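Local atomic coordinates of member of s1p family of ribosomal proteins (Pyrococcus furiosus, PDB entry 5YH1), a protein that probably acts as an exonuclease of the DHH family, binds manganese, and belongs to a longer protein thought to bind nucleic acid. Residues I117-D122 with P131-V136; I276-L281 with R290-G295; A310-V315 with D352-Q357. One frame throughout, in Å; residues are numbered along the deposited sequence.

Contact 1 of 3, residues I117-D122 with P131-V136; sequences IFMMED and PLVVIV
M119 and P131 make most of this contact, a selenomethionine on a helix laid against the proline that leads into a strand. The two residues have the nearest CA atoms of the two segments, 7.1 Å apart. CB of M119 points toward the strand segment and comes first: it lies 3.6 Å from CD of P131, with CG of the proline ring a little farther off. CG of M119 stands back, 4.1 Å from CD of P131. That first torsion (chi1 78°) sets CG between the backbone N and the carbonyl carbon of M119, and from there the chain runs across the pyrrolidine ring at about a right angle. Its selenium returns to the ring, SE of M119 sitting 3.7 Å from CD of P131. The chain then bends at chi3 (61°), which brings CE of M119 to 3.8 Å from CG of P131. The same methyl reaches on to the strand itself, where CE of M119 is 4.5 Å from CG2 of V133, a looser touch at the limit of contact. No hydrogen bond crosses between the segments; the join is apolar throughout, and all three residues are buried.

Through M119, helix 109-126 meets the start of strand 132-136, the middle strand of the five-stranded parallel sheet. Both M119 and P131 also touch I59 on the adjacent strand 58-63, so the selenomethionine spans two strands, while the residue after the proline, L132, packs against helix 32-53. The helix also meets another copy of the protein: I117 and F118 lie against M270 of the second subunit.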
ATOM      1  N   ILE A 117       1.670  11.497  13.628  1.00 24.60           N
ATOM      2  CA  ILE A 117       0.517  12.137  12.971  1.00 24.26           C
ATOM      3  C   ILE A 117      -0.779  11.693  13.642  1.00 25.43           C
ATOM      4  O   ILE A 117      -1.634  12.516  13.959  1.00 26.38           O
ATOM      5  CB  ILE A 117       0.500  11.838  11.457  1.00 24.48           C
ATOM      6  CG1 ILE A 117       1.674  12.556  10.785  1.00 24.58           C
ATOM      7  CG2 ILE A 117      -0.834  12.249  10.818  1.00 24.44           C
ATOM      8  CD1 ILE A 117       2.121  11.944   9.475  1.00 25.60           C
ATOM      9  N   PHE A 118      -0.911  10.394  13.885  1.00 26.59           N
ATOM     10  CA  PHE A 118      -2.095   9.847  14.541  1.00 27.44           C
ATOM     11  C   PHE A 118      -2.257  10.387  15.961  1.00 27.09           C
ATOM     12  O   PHE A 118      -3.353  10.773  16.345  1.00 26.58           O
ATOM     13  CB  PHE A 118      -2.044   8.309  14.557  1.00 29.42           C
ATOM     14  CG  PHE A 118      -2.592   7.655  13.309  1.00 33.24           C
ATOM     15  CD1 PHE A 118      -2.454   8.244  12.049  1.00 34.45           C
ATOM     16  CD2 PHE A 118      -3.237   6.425  13.393  1.00 36.65           C
ATOM     17  CE1 PHE A 118      -2.961   7.620  10.911  1.00 36.24           C
ATOM     18  CE2 PHE A 118      -3.745   5.799  12.255  1.00 38.84           C
ATOM     19  CZ  PHE A 118      -3.608   6.403  11.013  1.00 37.27           C
HETATM   20  N   MSE A 119      -1.182  10.416  16.744  1.00 26.79           N
HETATM   21  CA  MSE A 119      -1.286  10.897  18.137  1.00 28.23           C
HETATM   22  C   MSE A 119      -1.601  12.383  18.178  1.00 28.46           C
HETATM   23  O   MSE A 119      -2.328  12.837  19.057  1.00 27.51           O
HETATM   24  CB  MSE A 119      -0.038  10.552  18.966  1.00 28.64           C
HETATM   25  CG  MSE A 119       1.125  11.493  18.675  1.00 29.77           C
HETATM   26 SE   MSE A 119       2.793  11.105  19.664  0.95 34.56          SE
HETATM   27  CE  MSE A 119       3.192   9.286  19.024  1.00 34.25           C
HETATM   28  N   MSE A 120      -1.067  13.151  17.231  1.00 29.21           N
HETATM   29  CA  MSE A 120      -1.336  14.589  17.193  1.00 30.70           C
HETATM   30  C   MSE A 120      -2.774  14.856  16.792  1.00 31.41           C
HETATM   31  O   MSE A 120      -3.389  15.804  17.277  1.00 30.54           O
HETATM   32  CB  MSE A 120      -0.343  15.302  16.275  1.00 32.47           C
HETATM   33  CG  MSE A 120       1.029  15.465  16.923  1.00 34.25           C
HETATM   34 SE   MSE A 120       0.917  16.486  18.613  1.00 41.34          SE
HETATM   35  CE  MSE A 120       0.064  18.127  17.915  1.00 39.12           C
ATOM     36  N   GLU A 121      -3.347  14.020  15.933  1.00 31.79           N
ATOM     37  CA  GLU A 121      -4.767  14.179  15.605  1.00 33.62           C
ATOM     38  C   GLU A 121      -5.668  13.937  16.819  1.00 33.51           C
ATOM     39  O   GLU A 121      -6.586  14.710  17.072  1.00 33.78           O
ATOM     40  CB  GLU A 121      -5.201  13.259  14.464  1.00 34.09           C
ATOM     41  CG  GLU A 121      -6.690  13.397  14.188  1.00 36.49           C
ATOM     42  CD  GLU A 121      -7.120  12.820  12.863  1.00 38.42           C
ATOM     43  OE1 GLU A 121      -6.339  12.864  11.896  1.00 42.43           O
ATOM     44  OE2 GLU A 121      -8.259  12.336  12.788  1.00 40.47           O
ATOM     45  N   ASP A 122      -5.431  12.848  17.547  1.00 32.86           N
ATOM     46  CA  ASP A 122      -6.201  12.568  18.762  1.00 32.86           C
ATOM     47  C   ASP A 122      -6.027  13.678  19.797  1.00 31.62           C
ATOM     48  O   ASP A 122      -6.982  14.057  20.474  1.00 31.09           O
ATOM     49  CB  ASP A 122      -5.806  11.221  19.366  1.00 32.80           C
ATOM     50  CG  ASP A 122      -6.366  10.043  18.594  1.00 34.04           C
ATOM     51  OD1 ASP A 122      -7.253  10.215  17.735  1.00 36.84           O
ATOM     52  OD2 ASP A 122      -5.917   8.922  18.853  1.00 37.09           O
ATOM     53  N   PRO A 131       0.712   9.928  23.905  1.00 29.10           N
ATOM     54  CA  PRO A 131       0.792   8.581  24.472  1.00 27.97           C
ATOM     55  C   PRO A 131       2.129   8.246  25.105  1.00 26.34           C
ATOM     56  O   PRO A 131       3.119   8.927  24.871  1.00 24.84           O
ATOM     57  CB  PRO A 131       0.566   7.676  23.257  1.00 28.65           C
ATOM     58  CG  PRO A 131       1.020   8.499  22.102  1.00 29.25           C
ATOM     59  CD  PRO A 131       0.623   9.900  22.438  1.00 29.19           C
ATOM     60  N   LEU A 132       2.115   7.207  25.931  1.00 25.69           N
ATOM     61  CA  LEU A 132       3.315   6.480  26.285  1.00 25.19           C
ATOM     62  C   LEU A 132       3.567   5.520  25.128  1.00 24.89           C
ATOM     63  O   LEU A 132       2.653   4.809  24.692  1.00 24.66           O
ATOM     64  CB  LEU A 132       3.104   5.690  27.582  1.00 25.20           C
ATOM     65  CG  LEU A 132       4.235   4.771  28.053  1.00 25.02           C
ATOM     66  CD1 LEU A 132       5.414   5.605  28.516  1.00 25.38           C
ATOM     67  CD2 LEU A 132       3.758   3.851  29.170  1.00 25.74           C
ATOM     68  N   VAL A 133       4.799   5.511  24.639  1.00 25.06           N
ATOM     69  CA  VAL A 133       5.215   4.611  23.575  1.00 24.59           C
ATOM     70  C   VAL A 133       6.039   3.457  24.160  1.00 25.11           C
ATOM     71  O   VAL A 133       7.036   3.689  24.870  1.00 24.63           O
ATOM     72  CB  VAL A 133       6.030   5.370  22.510  1.00 24.45           C
ATOM     73  CG1 VAL A 133       6.569   4.416  21.455  1.00 24.20           C
ATOM     74  CG2 VAL A 133       5.167   6.446  21.853  1.00 25.02           C
ATOM     75  N   VAL A 134       5.597   2.230  23.875  1.00 24.13           N
ATOM     76  CA  VAL A 134       6.279   1.004  24.306  1.00 23.54           C
ATOM     77  C   VAL A 134       6.705   0.244  23.064  1.00 24.10           C
ATOM     78  O   VAL A 134       5.851  -0.138  22.254  1.00 24.15           O
ATOM     79  CB  VAL A 134       5.360   0.096  25.154  1.00 23.54           C
ATOM     80  CG1 VAL A 134       6.119  -1.130  25.649  1.00 23.05           C
ATOM     81  CG2 VAL A 134       4.763   0.865  26.328  1.00 23.58           C
ATOM     82  N   ILE A 135       8.017   0.050  22.903  1.00 24.32           N
ATOM     83  CA  ILE A 135       8.575  -0.655  21.754  1.00 25.45           C
ATOM     84  C   ILE A 135       9.129  -1.983  22.241  1.00 24.89           C
ATOM     85  O   ILE A 135       9.860  -2.015  23.239  1.00 23.11           O
ATOM     86  CB  ILE A 135       9.754   0.083  21.102  1.00 26.70           C
ATOM     87  CG1 ILE A 135       9.534   1.590  21.078  1.00 29.74           C
ATOM     88  CG2 ILE A 135      10.007  -0.477  19.701  1.00 26.61           C
ATOM     89  CD1 ILE A 135       8.425   2.031  20.147  1.00 31.31           C
ATOM     90  N   VAL A 136       8.819  -3.059  21.518  1.00 24.31           N
ATOM     91  CA  VAL A 136       9.066  -4.421  22.000  1.00 24.46           C
ATOM     92  C   VAL A 136       9.651  -5.280  20.889  1.00 25.19           C
ATOM     93  O   VAL A 136       9.139  -5.287  19.759  1.00 24.71           O
ATOM     94  CB  VAL A 136       7.759  -5.057  22.496  1.00 25.89           C
ATOM     95  CG1 VAL A 136       7.993  -6.473  23.002  1.00 27.10           C
ATOM     96  CG2 VAL A 136       7.131  -4.190  23.578  1.00 26.22           C
TER

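Contact 2 of 3, residues I276-L281 with R290-G295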
ATOM      1  N   ILE A 276      -4.678 -13.790  16.378  1.00 24.30           N
ATOM      2  CA  ILE A 276      -3.429 -14.086  17.086  1.00 25.47           C
ATOM      3  C   ILE A 276      -3.672 -14.641  18.509  1.00 25.96           C
ATOM      4  O   ILE A 276      -2.984 -15.565  18.934  1.00 26.07           O
ATOM      5  CB  ILE A 276      -2.480 -12.854  17.097  1.00 25.45           C
ATOM      6  CG1 ILE A 276      -1.095 -13.212  17.639  1.00 25.81           C
ATOM      7  CG2 ILE A 276      -3.058 -11.704  17.906  1.00 25.75           C
ATOM      8  CD1 ILE A 276      -0.310 -14.157  16.765  1.00 26.70           C
ATOM      9  N   GLU A 277      -4.657 -14.095  19.221  1.00 27.58           N
ATOM     10  CA  GLU A 277      -4.980 -14.548  20.577  1.00 29.22           C
ATOM     11  C   GLU A 277      -5.412 -16.016  20.604  1.00 30.00           C
ATOM     12  O   GLU A 277      -5.145 -16.727  21.583  1.00 28.06           O
ATOM     13  CB  GLU A 277      -6.102 -13.715  21.208  1.00 30.40           C
ATOM     14  CG  GLU A 277      -5.813 -12.229  21.341  1.00 32.02           C
ATOM     15  CD  GLU A 277      -6.242 -11.416  20.126  1.00 32.50           C
ATOM     16  OE1 GLU A 277      -6.593 -12.002  19.082  1.00 31.31           O
ATOM     17  OE2 GLU A 277      -6.213 -10.176  20.215  1.00 34.38           O
ATOM     18  N   GLU A 278      -6.098 -16.447  19.546  1.00 29.59           N
ATOM     19  CA  GLU A 278      -6.573 -17.818  19.433  1.00 29.90           C
ATOM     20  C   GLU A 278      -5.415 -18.753  19.159  1.00 29.19           C
ATOM     21  O   GLU A 278      -5.318 -19.831  19.752  1.00 30.74           O
ATOM     22  CB  GLU A 278      -7.604 -17.952  18.309  1.00 31.46           C
ATOM     23  CG  GLU A 278      -8.820 -17.041  18.434  1.00 32.62           C
ATOM     24  CD  GLU A 278      -9.667 -17.333  19.653  1.00 34.01           C
ATOM     25  OE1 GLU A 278      -9.431 -18.342  20.347  1.00 36.14           O
ATOM     26  OE2 GLU A 278     -10.590 -16.548  19.921  1.00 37.09           O
ATOM     27  N   ILE A 279      -4.526 -18.334  18.270  1.00 27.61           N
ATOM     28  CA  ILE A 279      -3.350 -19.124  17.943  1.00 27.51           C
ATOM     29  C   ILE A 279      -2.435 -19.268  19.170  1.00 27.37           C
ATOM     30  O   ILE A 279      -1.865 -20.336  19.397  1.00 27.52           O
ATOM     31  CB  ILE A 279      -2.594 -18.507  16.758  1.00 27.68           C
ATOM     32  CG1 ILE A 279      -3.467 -18.570  15.495  1.00 28.93           C
ATOM     33  CG2 ILE A 279      -1.271 -19.227  16.511  1.00 27.50           C
ATOM     34  CD1 ILE A 279      -2.984 -17.663  14.380  1.00 29.39           C
ATOM     35  N   LEU A 280      -2.326 -18.202  19.965  1.00 26.35           N
ATOM     36  CA  LEU A 280      -1.463 -18.194  21.150  1.00 26.66           C
ATOM     37  C   LEU A 280      -2.074 -18.877  22.381  1.00 28.07           C
ATOM     38  O   LEU A 280      -1.411 -18.972  23.424  1.00 28.15           O
ATOM     39  CB  LEU A 280      -1.104 -16.755  21.525  1.00 25.73           C
ATOM     40  CG  LEU A 280      -0.116 -16.050  20.611  1.00 25.28           C
ATOM     41  CD1 LEU A 280      -0.006 -14.603  21.047  1.00 25.29           C
ATOM     42  CD2 LEU A 280       1.248 -16.733  20.607  1.00 24.75           C
ATOM     43  N   LEU A 281      -3.331 -19.312  22.257  1.00 29.02           N
ATOM     44  CA  LEU A 281      -4.065 -20.032  23.294  1.00 30.29           C
ATOM     45  C   LEU A 281      -4.267 -19.180  24.542  1.00 31.55           C
ATOM     46  O   LEU A 281      -3.971 -19.624  25.638  1.00 30.18           O
ATOM     47  CB  LEU A 281      -3.375 -21.363  23.649  1.00 30.98           C
ATOM     48  CG  LEU A 281      -4.243 -22.407  24.384  1.00 31.35           C
ATOM     49  CD1 LEU A 281      -5.119 -23.155  23.405  1.00 30.98           C
ATOM     50  CD2 LEU A 281      -3.398 -23.409  25.157  1.00 32.94           C
ATOM     51  N   ARG A 290      -7.609 -25.003  17.935  1.00 30.52           N
ATOM     52  CA  ARG A 290      -7.327 -26.258  17.229  1.00 32.52           C
ATOM     53  C   ARG A 290      -7.636 -26.170  15.747  1.00 30.29           C
ATOM     54  O   ARG A 290      -6.831 -26.581  14.925  1.00 30.03           O
ATOM     55  CB  ARG A 290      -8.101 -27.423  17.841  1.00 35.63           C
ATOM     56  CG  ARG A 290      -7.386 -28.032  19.021  1.00 41.76           C
ATOM     57  CD  ARG A 290      -8.294 -28.937  19.830  1.00 46.24           C
ATOM     58  NE  ARG A 290      -7.514 -29.661  20.828  1.00 52.79           N
ATOM     59  CZ  ARG A 290      -8.023 -30.329  21.861  1.00 57.19           C
ATOM     60  NH1 ARG A 290      -9.335 -30.372  22.070  1.00 57.93           N
ATOM     61  NH2 ARG A 290      -7.199 -30.954  22.697  1.00 59.27           N
HETATM   62  N   MSE A 291      -8.792 -25.626  15.404  1.00 30.44           N
HETATM   63  CA  MSE A 291      -9.171 -25.495  13.985  1.00 32.44           C
HETATM   64  C   MSE A 291      -8.190 -24.638  13.226  1.00 29.94           C
HETATM   65  O   MSE A 291      -7.795 -24.983  12.121  1.00 31.21           O
HETATM   66  CB  MSE A 291     -10.589 -24.966  13.864  1.00 35.13           C
HETATM   67  CG  MSE A 291     -11.572 -26.056  14.287  1.00 39.48           C
HETATM   68 SE   MSE A 291     -13.424 -25.421  14.024  1.00 50.56          SE
HETATM   69  CE  MSE A 291     -13.793 -24.334  15.615  1.00 47.87           C
ATOM     70  N   LEU A 292      -7.751 -23.534  13.817  1.00 29.56           N
ATOM     71  CA  LEU A 292      -6.739 -22.685  13.170  1.00 27.92           C
ATOM     72  C   LEU A 292      -5.398 -23.389  13.008  1.00 29.08           C
ATOM     73  O   LEU A 292      -4.878 -23.468  11.902  1.00 29.68           O
ATOM     74  CB  LEU A 292      -6.555 -21.387  13.941  1.00 27.14           C
ATOM     75  CG  LEU A 292      -7.719 -20.408  13.825  1.00 27.13           C
ATOM     76  CD1 LEU A 292      -7.564 -19.279  14.822  1.00 27.14           C
ATOM     77  CD2 LEU A 292      -7.836 -19.857  12.410  1.00 27.34           C
ATOM     78  N   VAL A 293      -4.835 -23.909  14.096  1.00 30.19           N
ATOM     79  CA  VAL A 293      -3.507 -24.522  14.025  1.00 31.60           C
ATOM     80  C   VAL A 293      -3.504 -25.804  13.189  1.00 33.02           C
ATOM     81  O   VAL A 293      -2.595 -26.008  12.382  1.00 33.91           O
ATOM     82  CB  VAL A 293      -2.921 -24.783  15.427  1.00 33.27           C
ATOM     83  CG1 VAL A 293      -1.612 -25.563  15.336  1.00 33.82           C
ATOM     84  CG2 VAL A 293      -2.687 -23.462  16.140  1.00 33.69           C
ATOM     85  N   GLU A 294      -4.525 -26.647  13.351  1.00 34.80           N
ATOM     86  CA  GLU A 294      -4.622 -27.897  12.578  1.00 35.93           C
ATOM     87  C   GLU A 294      -5.060 -27.649  11.144  1.00 34.28           C
ATOM     88  O   GLU A 294      -4.732 -28.428  10.255  1.00 36.29           O
ATOM     89  CB  GLU A 294      -5.576 -28.898  13.247  1.00 40.22           C
ATOM     90  CG  GLU A 294      -5.108 -29.378  14.618  1.00 44.17           C
ATOM     91  CD  GLU A 294      -6.143 -30.233  15.352  1.00 49.21           C
ATOM     92  OE1 GLU A 294      -7.219 -30.533  14.780  1.00 51.74           O
ATOM     93  OE2 GLU A 294      -5.876 -30.605  16.518  1.00 52.97           O
ATOM     94  N   GLY A 295      -5.802 -26.575  10.911  1.00 32.25           N
ATOM     95  CA  GLY A 295      -6.145 -26.181   9.552  1.00 32.26           C
ATOM     96  C   GLY A 295      -4.972 -25.580   8.792  1.00 32.91           C
ATOM     97  O   GLY A 295      -4.769 -25.873   7.611  1.00 34.53           O
TER
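L292 touches E278 and I279 across this contact, with its CD1 methyl doing most of the work. Among the apolar contacts, CD1 of L292 comes 3.7 Å from CB of E278, touching the aliphatic root of the acid. The same methyl lies 4.2 Å from CG1 of I279, so one leucine branch meets two consecutive residues. It is carried there by chi1 of -72°, which places CG of L292 anti to its own carbonyl carbon. Next to it, CG2 of I279 and CG2 of V293 are 4.5 Å apart, a looser pairing, although I279 and V293 have the closest CA atoms of the two segments at 6.7 Å.

No hydrogen bond joins the two segments themselves; the polar groups have partners beside them. The chain of E278 bends at chi2 (-64°), leading its carboxylate away from L292, and OE1 is hydrogen-bonded to the hydroxyl of T283. The backbone O of E278 accepts a bond from ND1 of H289, which ties the end of the short helix to the long one that follows.

Backbone bonds close the helix itself: N of L280 is 2.9 Å from O of I276, and N of L281 is 3.2 Å from O of E278. L281 then takes positive phi (63°). I279 also meets I256 and I260 of helix 250-267, and L292 touches A153 of the third subunit. The arrangement is one of two consecutive helices joined by a short connection, residues 280-285, in which a short helix finished by a Schellman motif packs across the early part of helix 286-311.

Contact 3 of 3, residues A310-V315 with D352-Q357; sequences AVLPHV and DHFKEQ
The imidazole of H353 has L312 over one face, and the phenyl ring of F354 is met obliquely by L312 and V315. CD2 of L312 makes a CH-pi contact with H353, 3.8 Å from the ring centroid and 27° off the normal. It is displaced toward the rim on the NE2 side: CD2 of L312 is 3.5 Å from NE2 of H353, and CE1 is the next nearest ring atom. The other leucine methyl divides its contacts, CD1 of L312 lying 3.8 Å from CD2 of H353 and 3.9 Å from CE1 of F354. The phenyl ring has CD2 of its neighbour H353 4.1 Å above one face, offset toward the rim, so the leucine and the two rings form one continuous packed group.

H353 holds CG anti to the backbone N (chi1 170°), which stands the imidazole up toward the leucine, and the side chains of L312 and H353 cross at about a right angle. V315 completes the contact, its CG1 being 3.8 Å from CE1 of F354 as the two side chains approach from opposite directions. With an alanine at H353, CD2 of L312 would probably lose the ring face it rests on, and one side of F354 would be left less covered. No hydrogen bond joins the two segments.

Nearby, V311 and V315 pack on both I350 of helix 343-358 and I329 of strand 325-330. The contact packs the 3-10 segment 312-314 and V315, which follow the long helix, against helix 343-358. That helix and the six-stranded mixed sheet beside it are consistent with the C-terminal domain that follows the DHH domain in RecJ-like proteins.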
ATOM      1  N   ALA A 310      12.016 -27.671  -4.863  1.00 28.05           N
ATOM      2  CA  ALA A 310      12.280 -26.973  -6.123  1.00 27.64           C
ATOM      3  C   ALA A 310      13.581 -26.163  -6.113  1.00 27.61           C
ATOM      4  O   ALA A 310      14.227 -26.018  -7.159  1.00 27.31           O
ATOM      5  CB  ALA A 310      11.107 -26.067  -6.470  1.00 27.89           C
ATOM      6  N   VAL A 311      13.960 -25.634  -4.945  1.00 27.73           N
ATOM      7  CA  VAL A 311      15.097 -24.707  -4.835  1.00 28.27           C
ATOM      8  C   VAL A 311      16.434 -25.406  -4.558  1.00 27.96           C
ATOM      9  O   VAL A 311      17.489 -24.982  -5.043  1.00 27.06           O
ATOM     10  CB  VAL A 311      14.827 -23.642  -3.741  1.00 29.92           C
ATOM     11  CG1 VAL A 311      16.037 -22.745  -3.536  1.00 30.55           C
ATOM     12  CG2 VAL A 311      13.625 -22.790  -4.125  1.00 30.41           C
ATOM     13  N   LEU A 312      16.379 -26.480  -3.783  1.00 28.47           N
ATOM     14  CA  LEU A 312      17.573 -27.225  -3.351  1.00 28.51           C
ATOM     15  C   LEU A 312      18.532 -27.630  -4.468  1.00 27.60           C
ATOM     16  O   LEU A 312      19.737 -27.523  -4.298  1.00 28.39           O
ATOM     17  CB  LEU A 312      17.141 -28.468  -2.574  1.00 29.96           C
ATOM     18  CG  LEU A 312      18.078 -29.068  -1.554  1.00 32.67           C
ATOM     19  CD1 LEU A 312      18.587 -28.014  -0.573  1.00 32.58           C
ATOM     20  CD2 LEU A 312      17.321 -30.182  -0.833  1.00 33.47           C
ATOM     21  N   PRO A 313      18.013 -28.085  -5.624  1.00 27.64           N
ATOM     22  CA  PRO A 313      18.929 -28.399  -6.729  1.00 27.47           C
ATOM     23  C   PRO A 313      19.787 -27.228  -7.210  1.00 27.89           C
ATOM     24  O   PRO A 313      20.785 -27.446  -7.887  1.00 27.47           O
ATOM     25  CB  PRO A 313      17.981 -28.844  -7.849  1.00 27.60           C
ATOM     26  CG  PRO A 313      16.811 -29.389  -7.138  1.00 27.70           C
ATOM     27  CD  PRO A 313      16.633 -28.483  -5.946  1.00 27.61           C
ATOM     28  N   HIS A 314      19.405 -26.002  -6.872  1.00 28.43           N
ATOM     29  CA  HIS A 314      20.177 -24.825  -7.268  1.00 28.58           C
ATOM     30  C   HIS A 314      21.120 -24.325  -6.186  1.00 28.21           C
ATOM     31  O   HIS A 314      21.846 -23.370  -6.398  1.00 27.48           O
ATOM     32  CB  HIS A 314      19.209 -23.721  -7.689  1.00 30.46           C
ATOM     33  CG  HIS A 314      18.310 -24.146  -8.799  1.00 32.41           C
ATOM     34  ND1 HIS A 314      16.968 -24.394  -8.615  1.00 34.33           N
ATOM     35  CD2 HIS A 314      18.577 -24.445 -10.092  1.00 32.81           C
ATOM     36  CE1 HIS A 314      16.442 -24.795  -9.758  1.00 35.08           C
ATOM     37  NE2 HIS A 314      17.396 -24.831 -10.671  1.00 34.19           N
ATOM     38  N   VAL A 315      21.132 -24.973  -5.030  1.00 29.42           N
ATOM     39  CA  VAL A 315      22.053 -24.577  -3.965  1.00 30.14           C
ATOM     40  C   VAL A 315      23.412 -25.212  -4.245  1.00 30.56           C
ATOM     41  O   VAL A 315      23.496 -26.415  -4.367  1.00 29.98           O
ATOM     42  CB  VAL A 315      21.541 -25.025  -2.580  1.00 29.98           C
ATOM     43  CG1 VAL A 315      22.504 -24.601  -1.477  1.00 30.10           C
ATOM     44  CG2 VAL A 315      20.156 -24.457  -2.323  1.00 29.66           C
ATOM     45  N   ASP A 352      18.401 -24.873   7.629  1.00 28.05           N
ATOM     46  CA  ASP A 352      17.924 -25.960   8.495  1.00 28.97           C
ATOM     47  C   ASP A 352      18.101 -27.317   7.852  1.00 29.18           C
ATOM     48  O   ASP A 352      18.456 -28.280   8.526  1.00 29.50           O
ATOM     49  CB  ASP A 352      16.447 -25.790   8.850  1.00 29.64           C
ATOM     50  CG  ASP A 352      16.204 -24.657   9.809  1.00 30.84           C
ATOM     51  OD1 ASP A 352      17.171 -24.161  10.428  1.00 31.59           O
ATOM     52  OD2 ASP A 352      15.036 -24.235   9.929  1.00 33.91           O
ATOM     53  N   HIS A 353      17.850 -27.396   6.551  1.00 29.35           N
ATOM     54  CA  HIS A 353      17.995 -28.658   5.834  1.00 29.05           C
ATOM     55  C   HIS A 353      19.437 -29.136   5.894  1.00 29.06           C
ATOM     56  O   HIS A 353      19.691 -30.320   6.117  1.00 27.97           O
ATOM     57  CB  HIS A 353      17.541 -28.510   4.388  1.00 29.26           C
ATOM     58  CG  HIS A 353      17.871 -29.686   3.530  1.00 30.17           C
ATOM     59  ND1 HIS A 353      17.040 -30.779   3.413  1.00 31.78           N
ATOM     60  CD2 HIS A 353      18.942 -29.940   2.741  1.00 30.69           C
ATOM     61  CE1 HIS A 353      17.583 -31.656   2.589  1.00 31.17           C
ATOM     62  NE2 HIS A 353      18.742 -31.175   2.175  1.00 31.30           N
ATOM     63  N   PHE A 354      20.379 -28.212   5.711  1.00 28.91           N
ATOM     64  CA  PHE A 354      21.790 -28.563   5.757  1.00 29.20           C
ATOM     65  C   PHE A 354      22.220 -28.934   7.182  1.00 29.87           C
ATOM     66  O   PHE A 354      23.060 -29.814   7.360  1.00 28.34           O
ATOM     67  CB  PHE A 354      22.664 -27.467   5.124  1.00 28.82           C
ATOM     68  CG  PHE A 354      22.714 -27.547   3.623  1.00 28.57           C
ATOM     69  CD1 PHE A 354      21.778 -26.884   2.841  1.00 29.51           C
ATOM     70  CD2 PHE A 354      23.671 -28.320   2.994  1.00 29.42           C
ATOM     71  CE1 PHE A 354      21.802 -26.983   1.455  1.00 29.66           C
ATOM     72  CE2 PHE A 354      23.704 -28.425   1.611  1.00 30.66           C
ATOM     73  CZ  PHE A 354      22.769 -27.752   0.837  1.00 30.03           C
ATOM     74  N   LYS A 355      21.604 -28.304   8.181  1.00 31.58           N
ATOM     75  CA  LYS A 355      21.852 -28.638   9.592  1.00 33.83           C
ATOM     76  C   LYS A 355      21.332 -30.028   9.966  1.00 35.11           C
ATOM     77  O   LYS A 355      22.019 -30.782  10.654  1.00 35.86           O
ATOM     78  CB  LYS A 355      21.245 -27.575  10.521  1.00 34.03           C
ATOM     79  CG  LYS A 355      22.156 -26.361  10.684  1.00 36.31           C
ATOM     80  CD  LYS A 355      21.420 -25.093  11.041  1.00 37.97           C
ATOM     81  CE  LYS A 355      20.411 -25.316  12.146  1.00 40.76           C
ATOM     82  NZ  LYS A 355      19.975 -24.019  12.729  1.00 42.39           N
ATOM     83  N   GLU A 356      20.129 -30.354   9.513  1.00 35.11           N
ATOM     84  CA  GLU A 356      19.564 -31.690   9.707  1.00 38.04           C
ATOM     85  C   GLU A 356      20.441 -32.764   9.076  1.00 36.43           C
ATOM     86  O   GLU A 356      20.656 -33.810   9.666  1.00 38.38           O
ATOM     87  CB  GLU A 356      18.136 -31.767   9.142  1.00 41.15           C
ATOM     88  CG  GLU A 356      17.106 -31.101  10.051  1.00 46.53           C
ATOM     89  CD  GLU A 356      15.864 -30.582   9.329  1.00 51.86           C
ATOM     90  OE1 GLU A 356      15.547 -31.058   8.211  1.00 56.51           O
ATOM     91  OE2 GLU A 356      15.193 -29.685   9.894  1.00 54.49           O
ATOM     92  N   GLN A 357      20.960 -32.501   7.886  1.00 35.29           N
ATOM     93  CA  GLN A 357      21.773 -33.487   7.185  1.00 36.89           C
ATOM     94  C   GLN A 357      23.186 -33.667   7.761  1.00 36.69           C
ATOM     95  O   GLN A 357      23.674 -34.792   7.851  1.00 36.07           O
ATOM     96  CB  GLN A 357      21.869 -33.121   5.712  1.00 38.76           C
ATOM     97  CG  GLN A 357      22.600 -34.153   4.878  1.00 42.95           C
ATOM     98  CD  GLN A 357      22.387 -33.968   3.391  1.00 46.51           C
ATOM     99  OE1 GLN A 357      21.522 -33.204   2.956  1.00 51.38           O
ATOM    100  NE2 GLN A 357      23.176 -34.677   2.599  1.00 48.88           N
TER

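Overall arrangement
Along the chain the three contacts come in series, each closing before the next opens, and none touches another. Contact 1 belongs to the five-stranded parallel sheet and its helices, in the N-terminal DHH domain; its centre is about 30 Å from that of contact 2. Contacts 2 and 3, centres about 29 Å apart, both use helix 286-311, near its start and toward its end. That long helix thus connects the DHH part to the mixed-sheet part. Contacts 1 and 3, about 44 Å between centres, fall on opposite sides of the chain's centre. All three lie away from the manganese site, and neighbouring subunits reach each: the second at contact 1, the third at contacts 2 and 3.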